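Aspartate aminotransferase, cytoplasmic (Schizosaccharomyces pombe 972h-, PDB 6JPK) catalyses the reversible transfer of the amino group of L-aspartate to 2-oxoglutarate, giving oxaloacetate and L-glutamate, as a homodimer that uses pyridoxal 5'-phosphate. Local coordinates at residues 71-76 against 286-291; 103-106 against 110-113; 238-241 against 246-249. The protein carries 1 engineered substitution. All coordinates share one frame; numbering follows the deposited sequence. Where two conformers were deposited one is given.

Contact 1 of 3, residues 71-76 against 286-291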
loop_
_atom_site.group_PDB
_atom_site.type_symbol
_atom_site.label_atom_id
_atom_site.label_comp_id
_atom_site.label_asym_id
_atom_site.label_seq_id
_atom_site.Cartn_x
_atom_site.Cartn_y
_atom_site.Cartn_z
ATOM N N LEU A 71 2.751 8.581 8.932
ATOM C CA LEU A 71 2.520 9.786 8.152
ATOM C C LEU A 71 1.057 10.211 8.231
ATOM O O LEU A 71 0.181 9.400 8.551
ATOM C CB LEU A 71 2.880 9.545 6.692
ATOM C CG LEU A 71 4.340 9.192 6.426
ATOM C CD1 LEU A 71 4.559 9.067 4.924
ATOM C CD2 LEU A 71 5.261 10.254 7.039
ATOM N N PRO A 72 0.760 11.490 7.922
ATOM C CA PRO A 72 -0.631 11.872 7.649
ATOM C C PRO A 72 -1.269 10.985 6.587
ATOM O O PRO A 72 -0.591 10.307 5.802
ATOM C CB PRO A 72 -0.510 13.325 7.172
ATOM C CG PRO A 72 0.694 13.827 7.867
ATOM C CD PRO A 72 1.653 12.664 7.948
ATOM N N ILE A 73 -2.595 10.986 6.560
ATOM C CA ILE A 73 -3.308 10.063 5.685
ATOM C C ILE A 73 -2.940 10.309 4.224
ATOM O O ILE A 73 -2.787 9.363 3.435
ATOM C CB ILE A 73 -4.826 10.178 5.928
ATOM C CG1 ILE A 73 -5.578 9.190 5.050
ATOM C CG2 ILE A 73 -5.317 11.591 5.665
ATOM C CD1 ILE A 73 -6.846 8.777 5.697
ATOM N N ALA A 74 -2.775 11.572 3.844
ATOM C CA ALA A 74 -2.418 11.930 2.478
ATOM C C ALA A 74 -0.912 11.849 2.221
ATOM O O ALA A 74 -0.477 12.050 1.079
ATOM C CB ALA A 74 -2.938 13.338 2.160
ATOM N N GLY A 75 -0.115 11.571 3.243
ATOM C CA GLY A 75 1.308 11.329 3.094
ATOM C C GLY A 75 2.146 12.465 3.656
ATOM O O GLY A 75 1.650 13.398 4.288
ATOM N N LEU A 76 3.448 12.367 3.403
ATOM C CA LEU A 76 4.424 13.317 3.924
ATOM C C LEU A 76 4.290 14.634 3.170
ATOM O O LEU A 76 4.489 14.656 1.947
ATOM C CB LEU A 76 5.829 12.734 3.766
ATOM C CG LEU A 76 7.018 13.580 4.206
ATOM C CD1 LEU A 76 7.066 13.693 5.738
ATOM C CD2 LEU A 76 8.314 12.990 3.653
ATOM N N ILE A 286 -10.888 9.367 2.457
ATOM C CA ILE A 286 -11.771 8.277 2.875
ATOM C C ILE A 286 -11.360 6.971 2.206
ATOM O O ILE A 286 -11.255 5.926 2.861
ATOM C CB ILE A 286 -13.237 8.630 2.574
ATOM C CG1 ILE A 286 -13.689 9.786 3.470
ATOM C CG2 ILE A 286 -14.133 7.395 2.752
ATOM C CD1 ILE A 286 -15.098 10.238 3.187
ATOM N N VAL A 287 -11.106 7.008 0.895
ATOM C CA VAL A 287 -10.629 5.807 0.209
ATOM C C VAL A 287 -9.320 5.319 0.825
ATOM O O VAL A 287 -9.178 4.141 1.171
ATOM C CB VAL A 287 -10.480 6.074 -1.301
ATOM C CG1 VAL A 287 -9.834 4.863 -1.989
ATOM C CG2 VAL A 287 -11.843 6.376 -1.914
ATOM N N GLN A 288 -8.340 6.221 0.959
ATOM C CA GLN A 288 -7.044 5.885 1.552
ATOM C C GLN A 288 -7.199 5.264 2.940
ATOM O O GLN A 288 -6.552 4.258 3.265
ATOM C CB GLN A 288 -6.187 7.157 1.635
ATOM C CG GLN A 288 -4.735 6.958 2.108
ATOM C CD GLN A 288 -3.766 6.959 0.936
ATOM O OE1 GLN A 288 -4.009 6.296 -0.072
ATOM N NE2 GLN A 288 -2.673 7.719 1.052
ATOM N N ARG A 289 -8.049 5.863 3.779
ATOM C CA ARG A 289 -8.193 5.393 5.152
ATOM C C ARG A 289 -8.636 3.937 5.198
ATOM O O ARG A 289 -8.215 3.185 6.087
ATOM C CB ARG A 289 -9.196 6.268 5.918
ATOM C CG ARG A 289 -9.042 6.203 7.446
ATOM C CD ARG A 289 -9.918 7.219 8.212
ATOM N NE ARG A 289 -9.702 8.608 7.796
ATOM C CZ ARG A 289 -10.650 9.397 7.288
ATOM N NH1 ARG A 289 -11.890 8.941 7.149
ATOM N NH2 ARG A 289 -10.367 10.648 6.930
ATOM N N ASN A 290 -9.488 3.525 4.255
ATOM C CA ASN A 290 -10.129 2.221 4.273
ATOM C C ASN A 290 -9.428 1.195 3.396
ATOM O O ASN A 290 -9.951 0.091 3.220
ATOM C CB ASN A 290 -11.594 2.363 3.856
ATOM C CG ASN A 290 -12.419 3.047 4.925
ATOM O OD1 ASN A 290 -12.737 2.442 5.947
ATOM N ND2 ASN A 290 -12.721 4.328 4.725
ATOM N N THR A 291 -8.269 1.530 2.832
ATOM C CA THR A 291 -7.444 0.582 2.092
ATOM C C THR A 291 -6.096 0.359 2.756
ATOM O O THR A 291 -5.695 -0.790 2.965
ATOM C CB THR A 291 -7.209 1.059 0.640
ATOM O OG1 THR A 291 -6.755 2.422 0.652
ATOM C CG2 THR A 291 -8.488 0.944 -0.211
#

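Contact 2 of 3, residues 103-106 against 110-113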
loop_
_atom_site.group_PDB
_atom_site.type_symbol
_atom_site.label_atom_id
_atom_site.label_comp_id
_atom_site.label_asym_id
_atom_site.label_seq_id
_atom_site.Cartn_x
_atom_site.Cartn_y
_atom_site.Cartn_z
ATOM N N MET A 103 -2.149 13.062 -3.116
ATOM C CA MET A 103 -2.214 11.963 -2.166
ATOM C C MET A 103 -1.037 11.038 -2.431
ATOM O O MET A 103 -0.973 10.394 -3.488
ATOM C CB MET A 103 -3.534 11.207 -2.298
ATOM C CG MET A 103 -4.749 12.051 -1.940
ATOM S SD MET A 103 -5.216 11.760 -0.217
ATOM C CE MET A 103 -5.267 9.952 -0.281
ATOM N N GLN A 104 -0.108 10.973 -1.482
ATOM C CA GLN A 104 0.955 9.981 -1.573
ATOM C C GLN A 104 0.321 8.600 -1.636
ATOM O O GLN A 104 -0.617 8.298 -0.890
ATOM C CB GLN A 104 1.901 10.096 -0.382
ATOM C CG GLN A 104 3.023 9.066 -0.368
ATOM C CD GLN A 104 3.876 9.176 0.877
ATOM O OE1 GLN A 104 3.957 10.246 1.511
ATOM N NE2 GLN A 104 4.527 8.071 1.238
ATOM N N SER A 105 0.806 7.776 -2.553
ATOM C CA SER A 105 0.193 6.495 -2.869
ATOM C C SER A 105 1.245 5.394 -2.832
ATOM O O SER A 105 2.456 5.650 -2.789
ATOM C CB SER A 105 -0.473 6.535 -4.252
ATOM O OG SER A 105 0.473 6.899 -5.248
ATOM N N VAL A 106 0.767 4.154 -2.868
ATOM C CA VAL A 106 1.650 3.000 -2.961
ATOM C C VAL A 106 2.098 2.924 -4.416
ATOM O O VAL A 106 1.585 2.112 -5.199
ATOM C CB VAL A 106 0.945 1.707 -2.511
ATOM C CG1 VAL A 106 1.918 0.529 -2.514
ATOM C CG2 VAL A 106 0.337 1.888 -1.121
ATOM N N GLY A 110 -0.913 2.177 -6.980
ATOM C CA GLY A 110 -1.799 2.695 -5.953
ATOM C C GLY A 110 -2.383 4.050 -6.298
ATOM O O GLY A 110 -3.531 4.338 -5.948
ATOM N N ALA A 111 -1.614 4.907 -6.986
ATOM C CA ALA A 111 -2.192 6.162 -7.462
ATOM C C ALA A 111 -3.324 5.902 -8.455
ATOM O O ALA A 111 -4.388 6.532 -8.380
ATOM C CB ALA A 111 -1.116 7.045 -8.094
ATOM N N ASN A 112 -3.112 4.976 -9.390
ATOM C CA ASN A 112 -4.168 4.616 -10.332
ATOM C C ASN A 112 -5.381 4.046 -9.599
ATOM O O ASN A 112 -6.530 4.325 -9.969
ATOM C CB ASN A 112 -3.635 3.611 -11.368
ATOM C CG ASN A 112 -2.877 4.290 -12.519
ATOM O OD1 ASN A 112 -3.487 4.792 -13.458
ATOM N ND2 ASN A 112 -1.545 4.307 -12.440
ATOM N N PHE A 113 -5.146 3.246 -8.554
ATOM C CA PHE A 113 -6.266 2.690 -7.803
ATOM C C PHE A 113 -7.059 3.797 -7.127
ATOM O O PHE A 113 -8.299 3.794 -7.149
ATOM C CB PHE A 113 -5.766 1.672 -6.774
ATOM C CG PHE A 113 -6.864 1.094 -5.923
ATOM C CD1 PHE A 113 -7.149 1.631 -4.676
ATOM C CD2 PHE A 113 -7.631 0.037 -6.384
ATOM C CE1 PHE A 113 -8.176 1.117 -3.893
ATOM C CE2 PHE A 113 -8.652 -0.490 -5.611
ATOM C CZ PHE A 113 -8.928 0.047 -4.362
#

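Contact 3 of 3, residues 238-241 against 246-249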
loop_
_atom_site.group_PDB
_atom_site.type_symbol
_atom_site.label_atom_id
_atom_site.label_comp_id
_atom_site.label_asym_id
_atom_site.label_seq_id
_atom_site.Cartn_x
_atom_site.Cartn_y
_atom_site.Cartn_z
ATOM N N ASN A 238 1.799 19.685 -18.963
ATOM C CA ASN A 238 1.780 21.132 -18.835
ATOM C C ASN A 238 1.083 21.786 -20.015
ATOM O O ASN A 238 0.512 22.875 -19.872
ATOM C CB ASN A 238 3.206 21.645 -18.659
ATOM C CG ASN A 238 3.726 21.376 -17.253
ATOM O OD1 ASN A 238 3.362 22.070 -16.301
ATOM N ND2 ASN A 238 4.528 20.343 -17.109
ATOM N N GLU A 239 1.105 21.143 -21.177
ATOM C CA GLU A 239 0.334 21.681 -22.293
ATOM C C GLU A 239 -1.158 21.600 -22.002
ATOM O O GLU A 239 -1.910 22.542 -22.293
ATOM C CB GLU A 239 0.675 20.936 -23.582
ATOM C CG GLU A 239 0.264 21.684 -24.846
ATOM C CD GLU A 239 1.060 22.983 -25.065
ATOM O OE1 GLU A 239 2.124 23.197 -24.418
ATOM O OE2 GLU A 239 0.614 23.795 -25.897
ATOM N N PHE A 240 -1.599 20.491 -21.396
ATOM C CA PHE A 240 -3.016 20.323 -21.109
ATOM C C PHE A 240 -3.510 21.354 -20.103
ATOM O O PHE A 240 -4.679 21.754 -20.161
ATOM C CB PHE A 240 -3.297 18.897 -20.620
ATOM C CG PHE A 240 -4.761 18.555 -20.579
ATOM C CD1 PHE A 240 -5.453 18.286 -21.748
ATOM C CD2 PHE A 240 -5.448 18.515 -19.377
ATOM C CE1 PHE A 240 -6.809 17.984 -21.724
ATOM C CE2 PHE A 240 -6.810 18.212 -19.342
ATOM C CZ PHE A 240 -7.492 17.947 -20.514
ATOM N N VAL A 241 -2.635 21.825 -19.208
ATOM C CA VAL A 241 -3.031 22.835 -18.222
ATOM C C VAL A 241 -3.601 24.075 -18.899
ATOM O O VAL A 241 -4.521 24.716 -18.370
ATOM C CB VAL A 241 -1.840 23.204 -17.311
ATOM C CG1 VAL A 241 -2.218 24.379 -16.382
ATOM C CG2 VAL A 241 -1.392 21.999 -16.488
ATOM N N ASP A 246 -10.302 20.548 -15.325
ATOM C CA ASP A 246 -9.714 19.748 -14.260
ATOM C C ASP A 246 -9.395 18.342 -14.786
ATOM O O ASP A 246 -10.014 17.859 -15.742
ATOM C CB ASP A 246 -10.599 19.712 -12.997
ATOM C CG ASP A 246 -12.098 19.505 -13.270
ATOM O OD1 ASP A 246 -12.648 20.076 -14.238
ATOM O OD2 ASP A 246 -12.752 18.816 -12.440
ATOM N N PHE A 247 -8.374 17.716 -14.199
ATOM C CA PHE A 247 -7.910 16.411 -14.667
ATOM C C PHE A 247 -7.115 15.743 -13.549
ATOM O O PHE A 247 -6.839 16.357 -12.511
ATOM C CB PHE A 247 -7.079 16.534 -15.959
ATOM C CG PHE A 247 -5.774 17.312 -15.804
ATOM C CD1 PHE A 247 -5.771 18.701 -15.729
ATOM C CD2 PHE A 247 -4.550 16.646 -15.776
ATOM C CE1 PHE A 247 -4.574 19.417 -15.599
ATOM C CE2 PHE A 247 -3.343 17.349 -15.643
ATOM C CZ PHE A 247 -3.354 18.741 -15.559
ATOM N N PHE A 248 -6.732 14.479 -13.784
ATOM C CA PHE A 248 -6.020 13.651 -12.812
ATOM C C PHE A 248 -4.648 13.252 -13.329
ATOM O O PHE A 248 -4.441 13.094 -14.539
ATOM C CB PHE A 248 -6.782 12.366 -12.475
ATOM C CG PHE A 248 -8.102 12.600 -11.803
ATOM C CD1 PHE A 248 -9.215 12.977 -12.546
ATOM C CD2 PHE A 248 -8.236 12.425 -10.425
ATOM C CE1 PHE A 248 -10.444 13.184 -11.931
ATOM C CE2 PHE A 248 -9.467 12.619 -9.803
ATOM C CZ PHE A 248 -10.566 13.016 -10.554
ATOM N N VAL A 249 -3.716 13.056 -12.397
ATOM C CA VAL A 249 -2.369 12.591 -12.721
ATOM C C VAL A 249 -1.979 11.494 -11.739
ATOM O O VAL A 249 -2.107 11.675 -10.524
ATOM C CB VAL A 249 -1.331 13.731 -12.675
ATOM C CG1 VAL A 249 0.046 13.201 -13.083
ATOM C CG2 VAL A 249 -1.751 14.908 -13.555
#

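Contact 1 of 3, residues 71-76 against 286-291
The type I beta turn from Pro-72 to Gly-75, just ahead of helix 77-87, docks through Ile-73 onto Gln-288 and Arg-289 in the last turn of helix 274-289. The turn is closed by Gly-75 N bonding to Pro-72 O, and the backbone angles of Gly-75 would jam any beta carbon against the carbonyl oxygen of Ala-74. The polar tie across the contact runs from Gln-288 NE2 to Ile-73 O at 2.9 Å. It is nearly straight, with an N-H...O angle of 162°; the oxygen lies almost in the amide plane, and the donor comes close to the extension of the carbonyl bond. The same NE2 is hydrogen-bonded to Gln-104 O, so one buried amide nitrogen joins the turn to strand 100-106. A bend at chi2 (101°) swings the amide of Gln-288 off the line of its methylenes, leaving CG to lie 3.8 Å from Ile-73 CG1, with the two side chains running alongside in opposite senses. With CG1 of Ile-73 anti to the backbone N, CD1 extends to Arg-289, 3.4 Å from its CB and 3.5 Å from its NE. Were Gln-288 replaced by an alanine, Ile-73 O and Gln-104 O would probably lose their shared amide donor and a gap would be likely beside Ile-73 CG1. At the helix end, Ile-286 O is gripped from opposite faces of its plane by Asn-290 N and, at 2.9 Å, by Asn-290 ND2, while Asn-290 OD1 bonds to Thr-143 OG1 of the second subunit.

Contact 2 of 3, residues 103-106 against 110-113
Ser-105, near the end of strand 100-106, meets the first turns of helix 107-127 with its whole short side chain. Its CB presses against the backbone of the helix, 3.7 Å from Gly-110 C and 3.4 Å from Ala-111 N. From there chi1 of 57° sets OG between the backbone N and the carbonyl carbon, where the oxygen rests 3.3 Å from Ala-111 CB. Although OG is also near Ala-111 N, the angle is too poor for a bond; its polar partner is Ser-107 O, at the start of helix 107-127. The serine was modelled in two conformers, so these contacts of OG hold for one of them and are less certain than those of CB. The methyl of Ala-111 also touches Cys-250 on strand 247-252.

One residue on, the backbone makes the link itself. Gly-110 N donates to Val-106 O at 3.1 Å, with an N-H...O angle of 145°, and the donor stands 46° out of the carbonyl plane. Gly-110 lets the two backbones come this close: a beta carbon there would sit 2.8 Å from Val-106 O. The side chain of Val-106 packs on Ile-292 of the second subunit.

Such a tight, glycine-rich passage from a strand of the large-domain sheet into a buried helix is characteristic of fold type I aminotransferases, in which the start of this helix probably receives the phosphate of pyridoxal 5'-phosphate, as in related enzymes.

Contact 3 of 3, residues 238-241 against 246-249
Asp-246 OD2, one residue ahead of the ring of Phe-247 that forms the contact, is gripped by two partners, Tyr-269 OH and Ser-2 N of the second subunit. The other carboxylate oxygen, OD1, takes Asp-3 N of that subunit. Beyond this polar anchor the contact is wholly apolar. Phe-240 and Phe-247 form a T-shaped pair, their centroids 5.1 Å apart and their planes at 82°. Phe-240 supplies the edge: its CD2 stands over one face of the Phe-247 ring, offset toward the rim and 3.7 Å from Phe-247 CD1. Its neighbour CE2 reaches back to Phe-247 CB at 3.8 Å. Helix 235-241 belongs to the beta-alpha-beta crossover that joins strand 215-220 to the parallel neighbouring strand 247-252, and the ring pair joins this helix to strand 247-252 of the large-domain sheet. Phe-247 holds CG between its backbone N and carbonyl carbon (chi1 64°), which turns the ring toward the helix, while a chi1 of -168° in Phe-240 carries CD2 to the face of that ring. A second edge-to-face pairing, with Phe-206 on helix 199-211, and contact with Val-216 enclose Phe-240 further. Val-241 comes at the rim of the other ring: its CG2 lies near the plane of Phe-247, 3.9 Å from CZ.

Overall arrangement
Contacts 1 and 2 adjoin, with centres 10 Å apart: contact 1 abuts strand 100-106, which carries one side of contact 2. Ala-74 O lies 2.8 Å from Gln-104 N, a probable hydrogen bond, and the methyl of Met-103 packs at 3.5 Å, CE to Gln-288 CB. Contact 3 stands apart: its centre is 17 Å from that of contact 2, and their nearest atoms are about 5 Å apart, yet both reach the same mixed sheet. From contact 1 it is 23 Å, centre to centre. Contacts 1 and 2 touch the second subunit, and in contact 3 the neighbouring Asp-246 does. Contact 2 is the one close to the active site, Gly-110 being about 8 Å from the side chain of Trp-138, which by similarity binds L-aspartate.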